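Local coordinates for glucose-binding protein (Thermus thermophilus HB27, PDB 2B3F) that binds galactose and glucose as a periplasmic binding protein and probably delivers sugar to a binding-protein-dependent transport system, at residues M357-T362 against D385-G390; E365-T370 against Q374-A379. All blocks are in the same frame, centred on the assembly; numbering follows the deposited sequence.

Interaction 1: residues M357-T362 against D385-G390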
ATOM      1  N   MET A 357      -4.607   9.077  -9.375  1.00 15.73           N
ATOM      2  CA  MET A 357      -5.046   7.903  -8.591  1.00 16.61           C
ATOM      3  C   MET A 357      -6.560   7.766  -8.521  1.00 17.08           C
ATOM      4  O   MET A 357      -7.109   6.670  -8.661  1.00 16.96           O
ATOM      5  CB  MET A 357      -4.532   7.951  -7.151  1.00 16.58           C
ATOM      6  CG  MET A 357      -3.029   7.908  -7.007  1.00 16.16           C
ATOM      7  SD  MET A 357      -2.507   8.303  -5.306  1.00 16.99           S
ATOM      8  CE  MET A 357      -3.270   6.949  -4.420  1.00 17.73           C
ATOM      9  N   SER A 358      -7.236   8.882  -8.268  1.00 17.68           N
ATOM     10  CA  SER A 358      -8.686   8.865  -8.067  1.00 19.23           C
ATOM     11  C   SER A 358      -9.427   8.507  -9.359  1.00 20.02           C
ATOM     12  O   SER A 358     -10.514   7.959  -9.310  1.00 22.32           O
ATOM     13  CB  SER A 358      -9.170  10.213  -7.538  1.00 19.86           C
ATOM     14  OG  SER A 358      -8.926  11.239  -8.497  1.00 23.68           O
ATOM     15  N   GLN A 359      -8.829   8.786 -10.504  1.00 19.92           N
ATOM     16  CA  GLN A 359      -9.475   8.514 -11.788  1.00 20.26           C
ATOM     17  C   GLN A 359      -9.099   7.135 -12.320  1.00 20.00           C
ATOM     18  O   GLN A 359      -9.768   6.588 -13.191  1.00 19.46           O
ATOM     19  CB  GLN A 359      -9.123   9.610 -12.769  1.00 20.30           C
ATOM     20  CG  GLN A 359      -9.745  10.936 -12.368  1.00 22.47           C
ATOM     21  CD  GLN A 359      -9.671  11.938 -13.462  1.00 23.95           C
ATOM     22  OE1 GLN A 359     -10.491  11.917 -14.384  1.00 30.87           O
ATOM     23  NE2 GLN A 359      -8.679  12.805 -13.404  1.00 28.04           N
ATOM     24  N   PHE A 360      -8.044   6.541 -11.777  1.00 19.26           N
ATOM     25  CA  PHE A 360      -7.615   5.237 -12.261  1.00 19.11           C
ATOM     26  C   PHE A 360      -8.652   4.152 -11.965  1.00 18.58           C
ATOM     27  O   PHE A 360      -8.706   3.151 -12.660  1.00 18.97           O
ATOM     28  CB  PHE A 360      -6.253   4.833 -11.696  1.00 18.59           C
ATOM     29  CG  PHE A 360      -5.593   3.719 -12.465  1.00 17.67           C
ATOM     30  CD1 PHE A 360      -5.086   3.942 -13.747  1.00 17.37           C
ATOM     31  CD2 PHE A 360      -5.472   2.444 -11.915  1.00 16.64           C
ATOM     32  CE1 PHE A 360      -4.464   2.919 -14.449  1.00 15.97           C
ATOM     33  CE2 PHE A 360      -4.860   1.433 -12.617  1.00 15.30           C
ATOM     34  CZ  PHE A 360      -4.364   1.678 -13.907  1.00 16.10           C
ATOM     35  N   GLY A 361      -9.464   4.329 -10.922  1.00 19.17           N
ATOM     36  CA  GLY A 361     -10.535   3.370 -10.638  1.00 20.17           C
ATOM     37  C   GLY A 361     -11.578   3.326 -11.751  1.00 19.81           C
ATOM     38  O   GLY A 361     -12.139   2.266 -12.048  1.00 19.87           O
ATOM     39  N   THR A 362     -11.819   4.486 -12.356  1.00 20.80           N
ATOM     40  CA  THR A 362     -12.700   4.617 -13.532  1.00 21.12           C
ATOM     41  C   THR A 362     -12.138   3.893 -14.739  1.00 21.24           C
ATOM     42  O   THR A 362     -12.837   3.171 -15.465  1.00 21.22           O
ATOM     43  CB  THR A 362     -12.899   6.106 -13.885  1.00 21.28           C
ATOM     44  OG1 THR A 362     -13.481   6.768 -12.765  1.00 23.26           O
ATOM     45  CG2 THR A 362     -13.823   6.285 -15.103  1.00 21.77           C
ATOM     46  N   ASP A 385      -2.897  13.052 -19.446  1.00 19.18           N
ATOM     47  CA  ASP A 385      -2.844  14.318 -20.177  1.00 19.82           C
ATOM     48  C   ASP A 385      -3.662  15.414 -19.481  1.00 19.89           C
ATOM     49  O   ASP A 385      -3.228  16.567 -19.416  1.00 20.35           O
ATOM     50  CB  ASP A 385      -3.360  14.129 -21.599  1.00 19.76           C
ATOM     51  CG  ASP A 385      -2.456  13.254 -22.449  1.00 22.04           C
ATOM     52  OD1 ASP A 385      -1.257  13.107 -22.135  1.00 23.92           O
ATOM     53  OD2 ASP A 385      -2.970  12.713 -23.450  1.00 25.32           O
ATOM     54  N   GLN A 386      -4.821  15.056 -18.956  1.00 20.32           N
ATOM     55  CA  GLN A 386      -5.716  16.019 -18.304  1.00 20.66           C
ATOM     56  C   GLN A 386      -5.137  16.553 -17.003  1.00 21.67           C
ATOM     57  O   GLN A 386      -5.327  17.730 -16.675  1.00 22.84           O
ATOM     58  CB  GLN A 386      -7.089  15.390 -18.050  1.00 21.27           C
ATOM     59  CG  GLN A 386      -7.882  15.176 -19.340  1.00 21.00           C
ATOM     60  CD  GLN A 386      -9.051  14.234 -19.196  1.00 21.49           C
ATOM     61  OE1 GLN A 386      -9.243  13.620 -18.149  1.00 24.46           O
ATOM     62  NE2 GLN A 386      -9.849  14.113 -20.252  1.00 22.88           N
ATOM     63  N   VAL A 387      -4.422  15.709 -16.263  1.00 20.99           N
ATOM     64  CA  VAL A 387      -3.869  16.141 -14.976  1.00 21.46           C
ATOM     65  C   VAL A 387      -2.432  16.623 -15.099  1.00 21.82           C
ATOM     66  O   VAL A 387      -1.849  17.127 -14.120  1.00 21.50           O
ATOM     67  CB  VAL A 387      -3.979  15.053 -13.884  1.00 21.51           C
ATOM     68  CG1 VAL A 387      -5.412  14.578 -13.769  1.00 22.22           C
ATOM     69  CG2 VAL A 387      -2.996  13.888 -14.146  1.00 21.42           C
ATOM     70  N   GLY A 388      -1.859  16.494 -16.290  1.00 21.95           N
ATOM     71  CA  GLY A 388      -0.480  16.926 -16.517  1.00 23.30           C
ATOM     72  C   GLY A 388       0.524  16.050 -15.791  1.00 23.99           C
ATOM     73  O   GLY A 388       1.475  16.548 -15.182  1.00 24.27           O
ATOM     74  N   LEU A 389       0.310  14.740 -15.873  1.00 24.89           N
ATOM     75  CA  LEU A 389       1.124  13.758 -15.146  1.00 26.03           C
ATOM     76  C   LEU A 389       2.593  13.992 -15.456  1.00 27.27           C
ATOM     77  O   LEU A 389       2.966  14.096 -16.623  1.00 26.77           O
ATOM     78  CB  LEU A 389       0.714  12.334 -15.528  1.00 24.84           C
ATOM     79  CG  LEU A 389       1.322  11.192 -14.718  1.00 24.77           C
ATOM     80  CD1 LEU A 389       0.760  11.207 -13.298  1.00 23.75           C
ATOM     81  CD2 LEU A 389       1.069   9.862 -15.371  1.00 24.96           C
ATOM     82  N   GLY A 390       3.401  14.122 -14.403  1.00 29.27           N
ATOM     83  CA  GLY A 390       4.833  14.433 -14.530  1.00 30.82           C
ATOM     84  C   GLY A 390       5.195  15.877 -14.193  1.00 32.29           C
ATOM     85  O   GLY A 390       6.380  16.206 -14.052  1.00 33.72           O
TER
HETATM   86  O   HOH W   1      -9.348  14.352 -15.599  1.00 41.81           O

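Interaction 2: residues E365-T370 against Q374-A379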
ATOM      1  N   GLU A 365     -12.742   0.284 -14.075  1.00 25.06           N
ATOM      2  CA  GLU A 365     -14.156  -0.036 -14.424  1.00 27.10           C
ATOM      3  C   GLU A 365     -14.337  -0.282 -15.919  1.00 28.29           C
ATOM      4  O   GLU A 365     -14.955  -1.280 -16.328  1.00 28.91           O
ATOM      5  CB  GLU A 365     -15.104   1.061 -13.983  1.00 27.53           C
ATOM      6  CG  GLU A 365     -15.313   1.096 -12.491  1.00 28.58           C
ATOM      7  CD  GLU A 365     -16.305   2.155 -12.041  1.00 31.13           C
ATOM      8  OE1 GLU A 365     -16.412   3.220 -12.704  1.00 35.50           O
ATOM      9  OE2 GLU A 365     -16.979   1.924 -11.002  1.00 36.44           O
ATOM     10  N   ILE A 366     -13.788   0.605 -16.743  1.00 28.63           N
ATOM     11  CA  ILE A 366     -13.949   0.462 -18.193  1.00 28.88           C
ATOM     12  C   ILE A 366     -13.146  -0.711 -18.776  1.00 28.91           C
ATOM     13  O   ILE A 366     -13.525  -1.276 -19.822  1.00 29.38           O
ATOM     14  CB  ILE A 366     -13.769   1.810 -18.965  1.00 29.85           C
ATOM     15  CG1 ILE A 366     -12.352   2.357 -18.875  1.00 31.58           C
ATOM     16  CG2 ILE A 366     -14.726   2.825 -18.393  1.00 30.88           C
ATOM     17  CD1 ILE A 366     -11.417   1.872 -19.924  1.00 30.80           C
ATOM     18  N   PHE A 367     -12.083  -1.139 -18.105  1.00 27.35           N
ATOM     19  CA  PHE A 367     -11.468  -2.377 -18.525  1.00 27.52           C
ATOM     20  C   PHE A 367     -12.383  -3.548 -18.137  1.00 27.04           C
ATOM     21  O   PHE A 367     -12.518  -4.484 -18.911  1.00 26.83           O
ATOM     22  CB  PHE A 367     -10.071  -2.608 -17.965  1.00 26.26           C
ATOM     23  CG  PHE A 367      -9.428  -3.831 -18.526  1.00 26.27           C
ATOM     24  CD1 PHE A 367      -9.016  -3.857 -19.855  1.00 23.42           C
ATOM     25  CD2 PHE A 367      -9.289  -4.978 -17.765  1.00 23.02           C
ATOM     26  CE1 PHE A 367      -8.427  -4.977 -20.391  1.00 24.49           C
ATOM     27  CE2 PHE A 367      -8.726  -6.127 -18.306  1.00 25.48           C
ATOM     28  CZ  PHE A 367      -8.284  -6.124 -19.618  1.00 25.32           C
ATOM     29  N   LEU A 368     -12.993  -3.501 -16.954  1.00 27.76           N
ATOM     30  CA  LEU A 368     -13.813  -4.641 -16.524  1.00 29.04           C
ATOM     31  C   LEU A 368     -15.001  -4.837 -17.472  1.00 29.60           C
ATOM     32  O   LEU A 368     -15.375  -5.972 -17.769  1.00 29.92           O
ATOM     33  CB  LEU A 368     -14.316  -4.508 -15.087  1.00 29.16           C
ATOM     34  CG  LEU A 368     -13.395  -4.820 -13.899  1.00 31.67           C
ATOM     35  CD1 LEU A 368     -12.169  -5.594 -14.278  1.00 33.27           C
ATOM     36  CD2 LEU A 368     -12.952  -3.569 -13.243  1.00 33.73           C
ATOM     37  N   GLN A 369     -15.596  -3.749 -17.956  1.00 29.99           N
ATOM     38  CA  GLN A 369     -16.736  -3.896 -18.872  1.00 30.28           C
ATOM     39  C   GLN A 369     -16.326  -4.193 -20.307  1.00 30.48           C
ATOM     40  O   GLN A 369     -16.879  -5.118 -20.902  1.00 31.64           O
ATOM     41  CB  GLN A 369     -17.711  -2.717 -18.796  1.00 31.47           C
ATOM     42  CG  GLN A 369     -18.367  -2.561 -17.420  1.00 34.44           C
ATOM     43  CD  GLN A 369     -18.830  -3.901 -16.777  1.00 38.74           C
ATOM     44  OE1 GLN A 369     -18.128  -4.476 -15.916  1.00 40.85           O
ATOM     45  NE2 GLN A 369     -20.007  -4.397 -17.199  1.00 37.87           N
ATOM     46  N   THR A 370     -15.363  -3.469 -20.863  1.00 29.18           N
ATOM     47  CA  THR A 370     -14.943  -3.698 -22.248  1.00 29.04           C
ATOM     48  C   THR A 370     -13.978  -4.870 -22.428  1.00 28.64           C
ATOM     49  O   THR A 370     -13.935  -5.477 -23.497  1.00 28.78           O
ATOM     50  CB  THR A 370     -14.243  -2.459 -22.848  1.00 29.06           C
ATOM     51  OG1 THR A 370     -13.001  -2.239 -22.169  1.00 28.96           O
ATOM     52  CG2 THR A 370     -15.119  -1.212 -22.718  1.00 29.62           C
ATOM     53  N   GLN A 374      -6.702  -1.772 -25.375  1.00 22.63           N
ATOM     54  CA  GLN A 374      -6.375  -0.506 -26.013  1.00 21.99           C
ATOM     55  C   GLN A 374      -7.209   0.624 -25.438  1.00 20.92           C
ATOM     56  O   GLN A 374      -6.711   1.741 -25.242  1.00 20.63           O
ATOM     57  CB  GLN A 374      -6.560  -0.575 -27.535  1.00 22.32           C
ATOM     58  CG  GLN A 374      -6.034   0.658 -28.247  1.00 24.20           C
ATOM     59  CD  GLN A 374      -4.531   0.764 -28.184  1.00 27.75           C
ATOM     60  OE1 GLN A 374      -3.824  -0.209 -28.461  1.00 30.39           O
ATOM     61  NE2 GLN A 374      -4.025   1.944 -27.810  1.00 29.29           N
ATOM     62  N   ALA A 375      -8.480   0.335 -25.174  1.00 19.73           N
ATOM     63  CA  ALA A 375      -9.391   1.301 -24.598  1.00 19.84           C
ATOM     64  C   ALA A 375      -8.905   1.755 -23.207  1.00 18.60           C
ATOM     65  O   ALA A 375      -8.936   2.940 -22.909  1.00 19.34           O
ATOM     66  CB  ALA A 375     -10.769   0.708 -24.497  1.00 20.48           C
ATOM     67  N   ALA A 376      -8.466   0.790 -22.390  1.00 18.43           N
ATOM     68  CA  ALA A 376      -7.970   1.053 -21.018  1.00 18.14           C
ATOM     69  C   ALA A 376      -6.718   1.902 -21.109  1.00 18.21           C
ATOM     70  O   ALA A 376      -6.564   2.887 -20.380  1.00 18.42           O
ATOM     71  CB  ALA A 376      -7.657  -0.236 -20.305  1.00 18.02           C
ATOM     72  N   ALA A 377      -5.818   1.505 -22.003  1.00 18.30           N
ATOM     73  CA  ALA A 377      -4.579   2.253 -22.210  1.00 18.75           C
ATOM     74  C   ALA A 377      -4.851   3.700 -22.637  1.00 19.11           C
ATOM     75  O   ALA A 377      -4.257   4.674 -22.105  1.00 18.07           O
ATOM     76  CB  ALA A 377      -3.702   1.549 -23.227  1.00 19.32           C
ATOM     77  N   ASN A 378      -5.751   3.846 -23.608  1.00 18.97           N
ATOM     78  CA  ASN A 378      -6.125   5.156 -24.093  1.00 19.50           C
ATOM     79  C   ASN A 378      -6.743   6.006 -22.990  1.00 18.37           C
ATOM     80  O   ASN A 378      -6.477   7.212 -22.916  1.00 18.05           O
ATOM     81  CB  ASN A 378      -7.117   5.047 -25.254  1.00 19.77           C
ATOM     82  CG  ASN A 378      -6.489   4.479 -26.531  1.00 22.95           C
ATOM     83  OD1 ASN A 378      -5.269   4.349 -26.633  1.00 25.10           O
ATOM     84  ND2 ASN A 378      -7.341   4.115 -27.509  1.00 23.15           N
ATOM     85  N   ALA A 379      -7.564   5.373 -22.150  1.00 17.47           N
ATOM     86  CA  ALA A 379      -8.203   6.055 -21.019  1.00 17.61           C
ATOM     87  C   ALA A 379      -7.174   6.552 -19.998  1.00 17.27           C
ATOM     88  O   ALA A 379      -7.243   7.682 -19.547  1.00 17.27           O
ATOM     89  CB  ALA A 379      -9.214   5.164 -20.345  1.00 17.37           C
TER

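Interaction 1: residues M357-T362 against D385-G390
Gln359 reaches from helix 354-370 to the last turn of helix 373-387, where its amide meets Val387 directly and Gln386 through a water. The direct touch is apolar on one side only: NE2 of Gln359 lies 3.7 Å from CG1 of Val387, the two side chains running alongside each other and pointing opposite ways. With CG beside the backbone N (chi1 -68°) and the chain extended beyond it (chi2 -167°), the Gln359 carboxamide is carried across a backbone gap of 10.0 Å between CA of Gln359 and CA of Val387. CG1 of Val387, anti to its own carbonyl carbon, is the methyl that faces the amide. Water 1 completes the contact, accepting from Gln359 NE2 at 2.8 Å and donating to Gln386 OE1 at 2.7 Å. Gln359 NE2 also donates to the carbonyl of Ser355, one turn earlier in its own helix, while its side chain touches Ile383. Gly388, with positive phi, is the first residue to leave the helical path. No direct hydrogen bond links the two segments; with NE2 making both bonds, to Ser355 O and the water, the amide's rotation is probably held, and a single water carries the polar link at this surface.

Interaction 2: residues E365-T370 against Q374-A379
The CD1 methyl of Ile366 sits over the second helix of the hairpin, 3.7 Å from CA of Ala376 and 4.0 Å from CB of Ala379. Alanines one turn apart thus make a shallow, small-residue surface on helix 373-387, and the isoleucine tip rests on the backbone as much as on the methyls. With CG1 set between N and C (chi1 66°), the further turn about the CB-CG1 bond brings CD1 onto the alanines. Beside it, Phe367 meets Ala376 obliquely: the CB methyl of Ala376 lies 3.9 Å from ring atom CD1 and 4.1 Å from CB of Phe367. The small side chain at Ala376 lets the backbones come close, with 5.5 Å between CA of Phe367 and CA of Ala376.

At the turn end, Thr370 looks toward Ala375, but its hydroxyl is used within its own helix. OG1 donates to the carbonyl O of Ile366 at 2.6 Å, coming in 21° off the carbonyl plane, to an acceptor that also takes the backbone N-H of Thr370. OG1 in turn accepts from the backbone N of Asn372, tying the end of the first helix to the connection.

Farther out, helix 199-212 packs against the buried side: Trp205 meets the Phe367 ring and touches Ala376, while Leu212 also contacts Phe367. The axes of the two short segments come within 9.0 Å, their N-to-C directions 165° apart: two helices near the C terminus, joined by a tight turn, form an antiparallel helical hairpin that packs on helix 199-212, away from the sugar site.

How the interactions relate
Along the chain, helix 354-370 first supplies residues 357-362 to interaction 1 and then 365-370 to interaction 2. A short turn reverses the direction, and helix 373-387 returns, contributing 374-379 before its last turn and the following loop provide 385-390. Interaction 2 therefore closes a small loop next to the turn, and interaction 1 closes a wider one that encloses it; the two nest without crossing. They lie about 14 Å apart, centre to centre, along the same helix pair. Near the turn the contact is partly buried and apolar, beside helix 199-212, whereas at the other end it becomes a sparse, water-bridged surface contact where the second helix finishes.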